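PDB 6QGI: VP5 from Halorubrum pleomorphic virus 2, which is a viral envelope protein that probably mediates fusion of the viral membrane with that of its haloarchaeal host. Local coordinates for residues V238-N241 with V242-G245; E466-D470 with S471-T475; V69-T72 with A73-A77; Y192-P195 with M196-L199. One frame throughout, in Å; residues are numbered along the deposited sequence.

Contact 1: V238-N241 with V242-G245; sequences VLQN and VRSG
Leu239 spreads its branched end over one face of the Arg243 guanidinium, one turn further along helix 225-253, in the i to i+4 spacing of an alpha-helix. Leu239 CD1 lies 3.5 Å from Arg243 NE, 3.4 Å above the guanidinium plane and displaced toward its rim, while Leu239 CD2 sits nearer NH1. With CG beside the backbone N and the chain extended from there to NE, Arg243 runs back along the helix; its aliphatic part passes the Leu239 carbonyl, and its NH2 is hydrogen-bonded to Asn103 of helix 91-133. The Gln240 amide approaches the guanidinium edge with its plane turned 82° to it, but Gln240 NE2 and Arg243 NH1, 3.4 Å apart, are both donors and merely adjoin. On the flank facing helix 66-86, Val238 CG1 and Val242 CG2 lie side by side at 4.2 Å. Ser244, at the exposed surface, turns its hydroxyl back (chi1 -52°) onto a carbonyl that its own amide already uses. Gln240 O thus takes two bonds, from Ser244 OG at 2.9 Å and from Ser244 N at 3.1 Å, the two donors arriving from opposite faces of its carbonyl plane.

Contact 2: E466-D470 with S471-T475; sequences EPHTD and SNYIT
A tight, irregular turn in the loop that leads into helix 476-496 is closed by Thr469 and Asn472, which exchange side-chain-to-backbone bonds reciprocally, each side chain accepting from the other's backbone N-H. Thr469 N gives a bond of 2.7 Å to Asn472 OD1, coming in almost side-on to the amide C=O (102°). In return Thr469 OG1 receives weak bonds from Asn472 N and Ser471 N, the latter forming an ST turn. Asn472 CG stands between its own backbone N and carbonyl carbon (chi1 61°), which folds the amide back across the threonine side chain at about a right angle. Its ND2 reaches Pro467 O at 2.6 Å, but the N-H is poorly aimed and the bond weak. Beyond it, Tyr473 and His468 form an offset stack, ring centroids 4.0 Å apart and planes at 29°; Tyr473 CE2 lies over the imidazole centre. The phenol's far end is anchored by a bond of 2.6 Å from Tyr473 OH to Glu466 O, which lies in the plane of the tyrosine ring at its edge, so the ring is held both across a face and at its hydroxyl. His468 ND1 is hydrogen-bonded to Lys78 NZ; a lysine ammonium donating to this nitrogen would probably disfavour a positively charged imidazole stacked on Tyr473.

Contact 3: V69-T72 with A73-A77; sequences VKHT and AYTDA
Over one face of the His71 imidazole, set toward its rim, lies the Thr75 hydroxyl, with OG1 4.2 Å above the ring plane and 4.3 Å from His71 NE2. The His468 ring also meets this imidazole, its plane at about 50°, and comes from the loop before helix 476-496. The Tyr74 ring comes obliquely past the Lys70 carbonyl, Tyr74 CD2 being 3.3 Å from Lys70 O; further out, Lys70 CG approaches Tyr74 CE2 at 4.2 Å. All of this is built on the regular i to i+4 bonding of helix 66-86, largely buried along this part and packed against helices 91-133, 225-253 and 476-496. Within that ladder His71 O is shared: Thr75 N and Thr75 OG1 both bond to it at 3.1 Å, reaching it from opposite faces of the carbonyl plane. The hydroxyl can do this because chi1 of Thr75, -61°, sets OG1 beside its own backbone N, and the same oxygen has a weak bond with His468 NE2. Thr72 directs its hydroxyl back in the same way, to Gly68 O. Asp76 N bonds to Thr72 O at 3.3 Å, nearly straight (168°), while the Asp76 carboxylate forms a salt bridge with Arg271.

Contact 4: Y192-P195 with M196-L199; sequences YYDP and MSGL
Asp194 OD1 is gripped twice by one residue: Ser197 OG donates to it at 2.6 Å and Ser197 N at 2.8 Å, from opposite faces of the carboxylate plane. The hydroxyl meets the oxygen on its syn side, 32° out of the plane; the amide comes from above the other face. Both side chains are folded inward for this, Asp194 CG (chi1 59°) and Ser197 OG each standing between their own backbone N and carbonyl carbon. The second carboxylate oxygen, OD2, bonds to Thr167 OG1, which helps fix the rotation of the group, and the methyl Met196 CE lies 3.4 Å from Asp194 OD2. Because Gly198 N also bonds to Asp194 O at 3.0 Å, side chain and carbonyl of the aspartate together make an Asx motif around a single helix-like turn, turning the chain sharply as it leaves strand 189-193. On the outside of the bend Pro195 and Met196 lie side by side, with Pro195 CD 3.9 Å from Met196 SD; the methionine chain is bent at both later torsions, and the two residues pack on helices 91-133 and 225-253. Gly198, at positive phi, turns the chain out of this bend. Past it, Leu199 comes back over the Tyr193 ring in a CH-pi contact: Leu199 CD2 stands 3.8 Å from the ring centroid and only 6° off the normal. Tyr193 OH is hydrogen-bonded to the backbone N of Leu206, which ties the ring to the loop running on toward strand 212-215.

In the fold
From the N terminus the chain meets contact 3 in helix 66-86, contact 4 at the turn after strand 189-193, contact 1 in helix 225-253 and contact 2 before the last helix, 476-496. All four are local and follow in series; none nests in or crosses another, and contacts 4 and 2 alone close turns. Contacts 1, 2 and 3 nevertheless meet in space: Lys70 packs on Val238 and Val242, Gly245 adjoins Asp470, and His468 inserts against His71 and Thr75. The late loop is thereby tied to two helices of the N-terminal region. Contact 4 lies apart, about 23 Å from contact 1 between centres, joining a small antiparallel sheet to helices 91-133 and 225-253.

Contact 1: V238-N241 with V242-G245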
loop_
_atom_site.group_PDB
_atom_site.type_symbol
_atom_site.label_atom_id
_atom_site.label_comp_id
_atom_site.label_asym_id
_atom_site.label_seq_id
_atom_site.Cartn_x
_atom_site.Cartn_y
_atom_site.Cartn_z
ATOM N N VAL A 238 0.482 -0.543 -20.126
ATOM C CA VAL A 238 1.340 0.638 -19.965
ATOM C C VAL A 238 2.630 0.452 -20.787
ATOM O O VAL A 238 2.982 1.345 -21.552
ATOM C CB VAL A 238 1.617 0.943 -18.461
ATOM C CG1 VAL A 238 2.849 1.823 -18.269
ATOM C CG2 VAL A 238 0.401 1.589 -17.806
ATOM N N LEU A 239 3.291 -0.719 -20.668
ATOM C CA LEU A 239 4.530 -1.037 -21.380
ATOM C C LEU A 239 4.337 -0.987 -22.894
ATOM O O LEU A 239 5.186 -0.429 -23.585
ATOM C CB LEU A 239 5.069 -2.414 -20.940
ATOM C CG LEU A 239 6.304 -2.980 -21.662
ATOM C CD1 LEU A 239 7.531 -2.125 -21.445
ATOM C CD2 LEU A 239 6.583 -4.388 -21.225
ATOM N N GLN A 240 3.216 -1.527 -23.396
ATOM C CA GLN A 240 2.892 -1.552 -24.820
ATOM C C GLN A 240 2.518 -0.157 -25.334
ATOM O O GLN A 240 2.942 0.214 -26.429
ATOM C CB GLN A 240 1.759 -2.552 -25.109
ATOM C CG GLN A 240 2.114 -4.025 -24.843
ATOM C CD GLN A 240 3.299 -4.549 -25.632
ATOM O OE1 GLN A 240 3.451 -4.300 -26.835
ATOM N NE2 GLN A 240 4.163 -5.295 -24.963
ATOM N N ASN A 241 1.744 0.613 -24.543
ATOM C CA ASN A 241 1.293 1.963 -24.894
ATOM C C ASN A 241 2.435 2.976 -24.888
ATOM O O ASN A 241 2.441 3.857 -25.746
ATOM C CB ASN A 241 0.168 2.442 -23.958
ATOM C CG ASN A 241 -1.172 1.754 -24.140
ATOM O OD1 ASN A 241 -1.385 0.936 -25.046
ATOM N ND2 ASN A 241 -2.114 2.071 -23.261
ATOM N N VAL A 242 3.385 2.877 -23.932
ATOM C CA VAL A 242 4.520 3.808 -23.865
ATOM C C VAL A 242 5.488 3.502 -25.028
ATOM O O VAL A 242 5.989 4.446 -25.628
ATOM C CB VAL A 242 5.235 3.852 -22.485
ATOM C CG1 VAL A 242 6.395 4.846 -22.488
ATOM C CG2 VAL A 242 4.256 4.224 -21.382
ATOM N N ARG A 243 5.703 2.210 -25.376
ATOM C CA ARG A 243 6.561 1.798 -26.507
ATOM C C ARG A 243 6.025 2.345 -27.836
ATOM O O ARG A 243 6.781 2.958 -28.590
ATOM C CB ARG A 243 6.671 0.263 -26.595
ATOM C CG ARG A 243 7.711 -0.363 -25.682
ATOM C CD ARG A 243 7.453 -1.849 -25.558
ATOM N NE ARG A 243 8.490 -2.537 -24.795
ATOM C CZ ARG A 243 8.472 -3.831 -24.491
ATOM N NH1 ARG A 243 7.441 -4.587 -24.860
ATOM N NH2 ARG A 243 9.462 -4.377 -23.807
ATOM N N SER A 244 4.725 2.124 -28.114
ATOM C CA SER A 244 4.041 2.577 -29.331
ATOM C C SER A 244 3.924 4.101 -29.362
ATOM O O SER A 244 4.066 4.712 -30.425
ATOM C CB SER A 244 2.654 1.948 -29.432
ATOM O OG SER A 244 2.712 0.537 -29.290
ATOM N N GLY A 245 3.673 4.686 -28.192
ATOM C CA GLY A 245 3.531 6.123 -28.001
ATOM C C GLY A 245 4.825 6.891 -28.164
ATOM O O GLY A 245 4.817 7.968 -28.759
#

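Contact 2: E466-D470 with S471-T475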
loop_
_atom_site.group_PDB
_atom_site.type_symbol
_atom_site.label_atom_id
_atom_site.label_comp_id
_atom_site.label_asym_id
_atom_site.label_seq_id
_atom_site.Cartn_x
_atom_site.Cartn_y
_atom_site.Cartn_z
ATOM N N GLU A 466 0.988 18.124 -15.941
ATOM C CA GLU A 466 0.328 17.649 -17.157
ATOM C C GLU A 466 0.827 16.235 -17.485
ATOM O O GLU A 466 2.034 16.007 -17.500
ATOM C CB GLU A 466 0.586 18.612 -18.315
ATOM C CG GLU A 466 -0.224 18.298 -19.559
ATOM C CD GLU A 466 -0.084 19.311 -20.675
ATOM O OE1 GLU A 466 -0.338 20.513 -20.432
ATOM O OE2 GLU A 466 0.267 18.898 -21.804
ATOM N N PRO A 467 -0.060 15.241 -17.658
ATOM C CA PRO A 467 0.422 13.883 -17.934
ATOM C C PRO A 467 0.993 13.800 -19.339
ATOM O O PRO A 467 0.602 14.587 -20.188
ATOM C CB PRO A 467 -0.837 13.023 -17.768
ATOM C CG PRO A 467 -1.850 13.925 -17.120
ATOM C CD PRO A 467 -1.529 15.269 -17.639
ATOM N N HIS A 468 1.933 12.882 -19.566
ATOM C CA HIS A 468 2.574 12.695 -20.860
ATOM C C HIS A 468 1.677 11.976 -21.848
ATOM O O HIS A 468 0.861 11.128 -21.479
ATOM C CB HIS A 468 3.870 11.911 -20.705
ATOM C CG HIS A 468 5.001 12.690 -20.129
ATOM N ND1 HIS A 468 5.885 13.375 -20.933
ATOM C CD2 HIS A 468 5.409 12.793 -18.847
ATOM C CE1 HIS A 468 6.781 13.901 -20.116
ATOM N NE2 HIS A 468 6.527 13.591 -18.848
ATOM N N THR A 469 1.866 12.316 -23.120
ATOM C CA THR A 469 1.192 11.803 -24.309
ATOM C C THR A 469 2.255 11.713 -25.393
ATOM O O THR A 469 3.385 12.159 -25.180
ATOM C CB THR A 469 0.010 12.733 -24.729
ATOM O OG1 THR A 469 0.508 13.929 -25.329
ATOM C CG2 THR A 469 -0.960 13.051 -23.594
ATOM N N ASP A 470 1.909 11.164 -26.558
ATOM C CA ASP A 470 2.855 11.081 -27.666
ATOM C C ASP A 470 3.097 12.449 -28.331
ATOM O O ASP A 470 4.050 12.577 -29.084
ATOM C CB ASP A 470 2.399 10.044 -28.715
ATOM C CG ASP A 470 0.906 9.965 -29.010
ATOM O OD1 ASP A 470 0.190 10.958 -28.748
ATOM O OD2 ASP A 470 0.459 8.913 -29.529
ATOM N N SER A 471 2.240 13.450 -28.110
ATOM C CA SER A 471 2.448 14.759 -28.747
ATOM C C SER A 471 2.880 15.874 -27.765
ATOM O O SER A 471 3.201 16.971 -28.225
ATOM C CB SER A 471 1.192 15.189 -29.497
ATOM O OG SER A 471 0.076 15.288 -28.628
ATOM N N ASN A 472 2.918 15.613 -26.441
ATOM C CA ASN A 472 3.274 16.671 -25.490
ATOM C C ASN A 472 4.759 16.634 -25.042
ATOM O O ASN A 472 5.508 15.741 -25.444
ATOM C CB ASN A 472 2.343 16.656 -24.270
ATOM C CG ASN A 472 2.347 15.411 -23.453
ATOM O OD1 ASN A 472 3.208 14.557 -23.585
ATOM N ND2 ASN A 472 1.361 15.305 -22.609
ATOM N N TYR A 473 5.165 17.639 -24.213
ATOM C CA TYR A 473 6.516 17.877 -23.664
ATOM C C TYR A 473 7.527 17.995 -24.809
ATOM O O TYR A 473 8.558 17.318 -24.852
ATOM C CB TYR A 473 6.891 16.810 -22.623
ATOM C CG TYR A 473 6.135 16.992 -21.327
ATOM C CD1 TYR A 473 6.632 17.810 -20.319
ATOM C CD2 TYR A 473 4.897 16.388 -21.125
ATOM C CE1 TYR A 473 5.923 18.014 -19.139
ATOM C CE2 TYR A 473 4.203 16.542 -19.926
ATOM C CZ TYR A 473 4.717 17.366 -18.940
ATOM O OH TYR A 473 4.046 17.575 -17.769
ATOM N N ILE A 474 7.190 18.893 -25.748
ATOM C CA ILE A 474 7.953 19.202 -26.952
ATOM C C ILE A 474 8.482 20.644 -26.866
ATOM O O ILE A 474 9.125 21.120 -27.805
ATOM C CB ILE A 474 7.089 18.954 -28.223
ATOM C CG1 ILE A 474 5.831 19.871 -28.264
ATOM C CG2 ILE A 474 6.704 17.468 -28.328
ATOM C CD1 ILE A 474 5.169 20.045 -29.656
ATOM N N THR A 475 8.223 21.328 -25.729
ATOM C CA THR A 475 8.677 22.698 -25.462
ATOM C C THR A 475 9.422 22.738 -24.130
ATOM O O THR A 475 9.154 21.916 -23.253
ATOM C CB THR A 475 7.510 23.728 -25.475
ATOM O OG1 THR A 475 6.769 23.667 -24.254
ATOM C CG2 THR A 475 6.585 23.589 -26.678
#

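Contact 3: V69-T72 with A73-A77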
loop_
_atom_site.group_PDB
_atom_site.type_symbol
_atom_site.label_atom_id
_atom_site.label_comp_id
_atom_site.label_asym_id
_atom_site.label_seq_id
_atom_site.Cartn_x
_atom_site.Cartn_y
_atom_site.Cartn_z
ATOM N N VAL A 69 3.083 5.390 -13.489
ATOM C CA VAL A 69 4.176 4.570 -14.018
ATOM C C VAL A 69 4.354 4.961 -15.487
ATOM O O VAL A 69 5.478 5.216 -15.920
ATOM C CB VAL A 69 3.936 3.044 -13.819
ATOM C CG1 VAL A 69 5.029 2.215 -14.483
ATOM C CG2 VAL A 69 3.832 2.687 -12.341
ATOM N N LYS A 70 3.220 5.088 -16.215
ATOM C CA LYS A 70 3.142 5.507 -17.616
ATOM C C LYS A 70 3.776 6.900 -17.788
ATOM O O LYS A 70 4.553 7.097 -18.718
ATOM C CB LYS A 70 1.677 5.495 -18.090
ATOM C CG LYS A 70 1.514 5.732 -19.582
ATOM C CD LYS A 70 0.072 5.934 -19.983
ATOM C CE LYS A 70 -0.212 7.375 -20.321
ATOM N NZ LYS A 70 -1.583 7.545 -20.858
ATOM N N HIS A 71 3.472 7.833 -16.867
ATOM C CA HIS A 71 3.982 9.208 -16.832
ATOM C C HIS A 71 5.491 9.218 -16.578
ATOM O O HIS A 71 6.218 9.951 -17.253
ATOM C CB HIS A 71 3.245 10.015 -15.737
ATOM C CG HIS A 71 3.663 11.452 -15.628
ATOM N ND1 HIS A 71 3.218 12.404 -16.528
ATOM C CD2 HIS A 71 4.445 12.058 -14.705
ATOM C CE1 HIS A 71 3.751 13.550 -16.134
ATOM N NE2 HIS A 71 4.502 13.391 -15.045
ATOM N N THR A 72 5.953 8.403 -15.606
ATOM C CA THR A 72 7.360 8.293 -15.218
ATOM C C THR A 72 8.164 7.705 -16.383
ATOM O O THR A 72 9.209 8.263 -16.725
ATOM C CB THR A 72 7.487 7.492 -13.917
ATOM O OG1 THR A 72 6.708 8.149 -12.922
ATOM C CG2 THR A 72 8.923 7.377 -13.426
ATOM N N ALA A 73 7.649 6.621 -17.015
ATOM C CA ALA A 73 8.270 5.960 -18.167
ATOM C C ALA A 73 8.519 6.961 -19.283
ATOM O O ALA A 73 9.644 7.042 -19.778
ATOM C CB ALA A 73 7.392 4.820 -18.665
ATOM N N TYR A 74 7.499 7.781 -19.609
ATOM C CA TYR A 74 7.570 8.814 -20.637
ATOM C C TYR A 74 8.618 9.894 -20.324
ATOM O O TYR A 74 9.346 10.276 -21.229
ATOM C CB TYR A 74 6.206 9.471 -20.834
ATOM C CG TYR A 74 5.372 8.895 -21.957
ATOM C CD1 TYR A 74 5.825 8.929 -23.275
ATOM C CD2 TYR A 74 4.091 8.405 -21.721
ATOM C CE1 TYR A 74 5.046 8.432 -24.319
ATOM C CE2 TYR A 74 3.301 7.913 -22.758
ATOM C CZ TYR A 74 3.785 7.925 -24.055
ATOM O OH TYR A 74 3.016 7.440 -25.081
ATOM N N THR A 75 8.712 10.362 -19.057
ATOM C CA THR A 75 9.688 11.375 -18.633
ATOM C C THR A 75 11.123 10.905 -18.971
ATOM O O THR A 75 11.846 11.644 -19.634
ATOM C CB THR A 75 9.512 11.711 -17.134
ATOM O OG1 THR A 75 8.205 12.246 -16.920
ATOM C CG2 THR A 75 10.540 12.711 -16.628
ATOM N N ASP A 76 11.496 9.669 -18.574
ATOM C CA ASP A 76 12.821 9.077 -18.809
ATOM C C ASP A 76 13.079 8.793 -20.282
ATOM O O ASP A 76 14.207 8.957 -20.744
ATOM C CB ASP A 76 12.982 7.771 -18.014
ATOM C CG ASP A 76 13.121 7.922 -16.509
ATOM O OD1 ASP A 76 13.332 9.065 -16.038
ATOM O OD2 ASP A 76 13.035 6.896 -15.802
ATOM N N ALA A 77 12.044 8.330 -21.003
ATOM C CA ALA A 77 12.104 8.005 -22.425
ATOM C C ALA A 77 12.298 9.262 -23.264
ATOM O O ALA A 77 13.164 9.268 -24.142
ATOM C CB ALA A 77 10.835 7.286 -22.847
#

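Contact 4: Y192-P195 with M196-L199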
loop_
_atom_site.group_PDB
_atom_site.type_symbol
_atom_site.label_atom_id
_atom_site.label_comp_id
_atom_site.label_asym_id
_atom_site.label_seq_id
_atom_site.Cartn_x
_atom_site.Cartn_y
_atom_site.Cartn_z
ATOM N N TYR A 192 -1.973 -24.019 -12.082
ATOM C CA TYR A 192 -0.873 -23.181 -11.623
ATOM C C TYR A 192 -1.281 -21.716 -11.692
ATOM O O TYR A 192 -1.797 -21.268 -12.716
ATOM C CB TYR A 192 0.400 -23.456 -12.439
ATOM C CG TYR A 192 0.856 -24.900 -12.385
ATOM C CD1 TYR A 192 1.726 -25.342 -11.394
ATOM C CD2 TYR A 192 0.432 -25.823 -13.340
ATOM C CE1 TYR A 192 2.169 -26.663 -11.355
ATOM C CE2 TYR A 192 0.855 -27.150 -13.302
ATOM C CZ TYR A 192 1.725 -27.566 -12.308
ATOM O OH TYR A 192 2.151 -28.873 -12.267
ATOM N N TYR A 193 -1.094 -20.986 -10.585
ATOM C CA TYR A 193 -1.458 -19.573 -10.486
ATOM C C TYR A 193 -0.245 -18.698 -10.314
ATOM O O TYR A 193 0.612 -18.974 -9.475
ATOM C CB TYR A 193 -2.423 -19.304 -9.313
ATOM C CG TYR A 193 -3.668 -20.165 -9.261
ATOM C CD1 TYR A 193 -4.366 -20.499 -10.417
ATOM C CD2 TYR A 193 -4.195 -20.574 -8.036
ATOM C CE1 TYR A 193 -5.525 -21.267 -10.364
ATOM C CE2 TYR A 193 -5.371 -21.313 -7.972
ATOM C CZ TYR A 193 -6.031 -21.657 -9.135
ATOM O OH TYR A 193 -7.163 -22.421 -9.059
ATOM N N ASP A 194 -0.209 -17.605 -11.076
ATOM C CA ASP A 194 0.839 -16.591 -11.036
ATOM C C ASP A 194 0.190 -15.248 -11.451
ATOM O O ASP A 194 -0.925 -15.278 -11.982
ATOM C CB ASP A 194 2.046 -16.998 -11.929
ATOM C CG ASP A 194 1.749 -17.234 -13.395
ATOM O OD1 ASP A 194 0.600 -17.105 -13.789
ATOM O OD2 ASP A 194 2.679 -17.523 -14.141
ATOM N N PRO A 195 0.811 -14.068 -11.221
ATOM C CA PRO A 195 0.147 -12.806 -11.599
ATOM C C PRO A 195 -0.135 -12.635 -13.106
ATOM O O PRO A 195 -0.990 -11.821 -13.460
ATOM C CB PRO A 195 1.124 -11.733 -11.115
ATOM C CG PRO A 195 1.970 -12.393 -10.112
ATOM C CD PRO A 195 2.099 -13.805 -10.556
ATOM N N MET A 196 0.561 -13.403 -13.950
ATOM C CA MET A 196 0.394 -13.300 -15.426
ATOM C C MET A 196 -0.785 -14.148 -15.922
ATOM O O MET A 196 -1.565 -13.635 -16.749
ATOM C CB MET A 196 1.671 -13.739 -16.150
ATOM C CG MET A 196 2.902 -12.958 -15.731
ATOM S SD MET A 196 3.596 -13.542 -14.164
ATOM C CE MET A 196 4.694 -14.831 -14.750
ATOM N N SER A 197 -0.903 -15.395 -15.452
ATOM C CA SER A 197 -1.968 -16.288 -15.910
ATOM C C SER A 197 -3.284 -16.069 -15.159
ATOM O O SER A 197 -4.353 -16.237 -15.749
ATOM C CB SER A 197 -1.540 -17.747 -15.781
ATOM O OG SER A 197 -1.609 -18.235 -14.450
ATOM N N GLY A 198 -3.192 -15.707 -13.880
ATOM C CA GLY A 198 -4.352 -15.530 -13.016
ATOM C C GLY A 198 -4.996 -16.867 -12.707
ATOM O O GLY A 198 -4.303 -17.888 -12.655
ATOM N N LEU A 199 -6.322 -16.881 -12.534
ATOM C CA LEU A 199 -7.055 -18.122 -12.284
ATOM C C LEU A 199 -7.404 -18.793 -13.608
ATOM O O LEU A 199 -7.384 -18.129 -14.647
ATOM C CB LEU A 199 -8.328 -17.854 -11.470
ATOM C CG LEU A 199 -8.206 -17.214 -10.081
ATOM C CD1 LEU A 199 -9.506 -17.322 -9.366
ATOM C CD2 LEU A 199 -7.118 -17.858 -9.231
#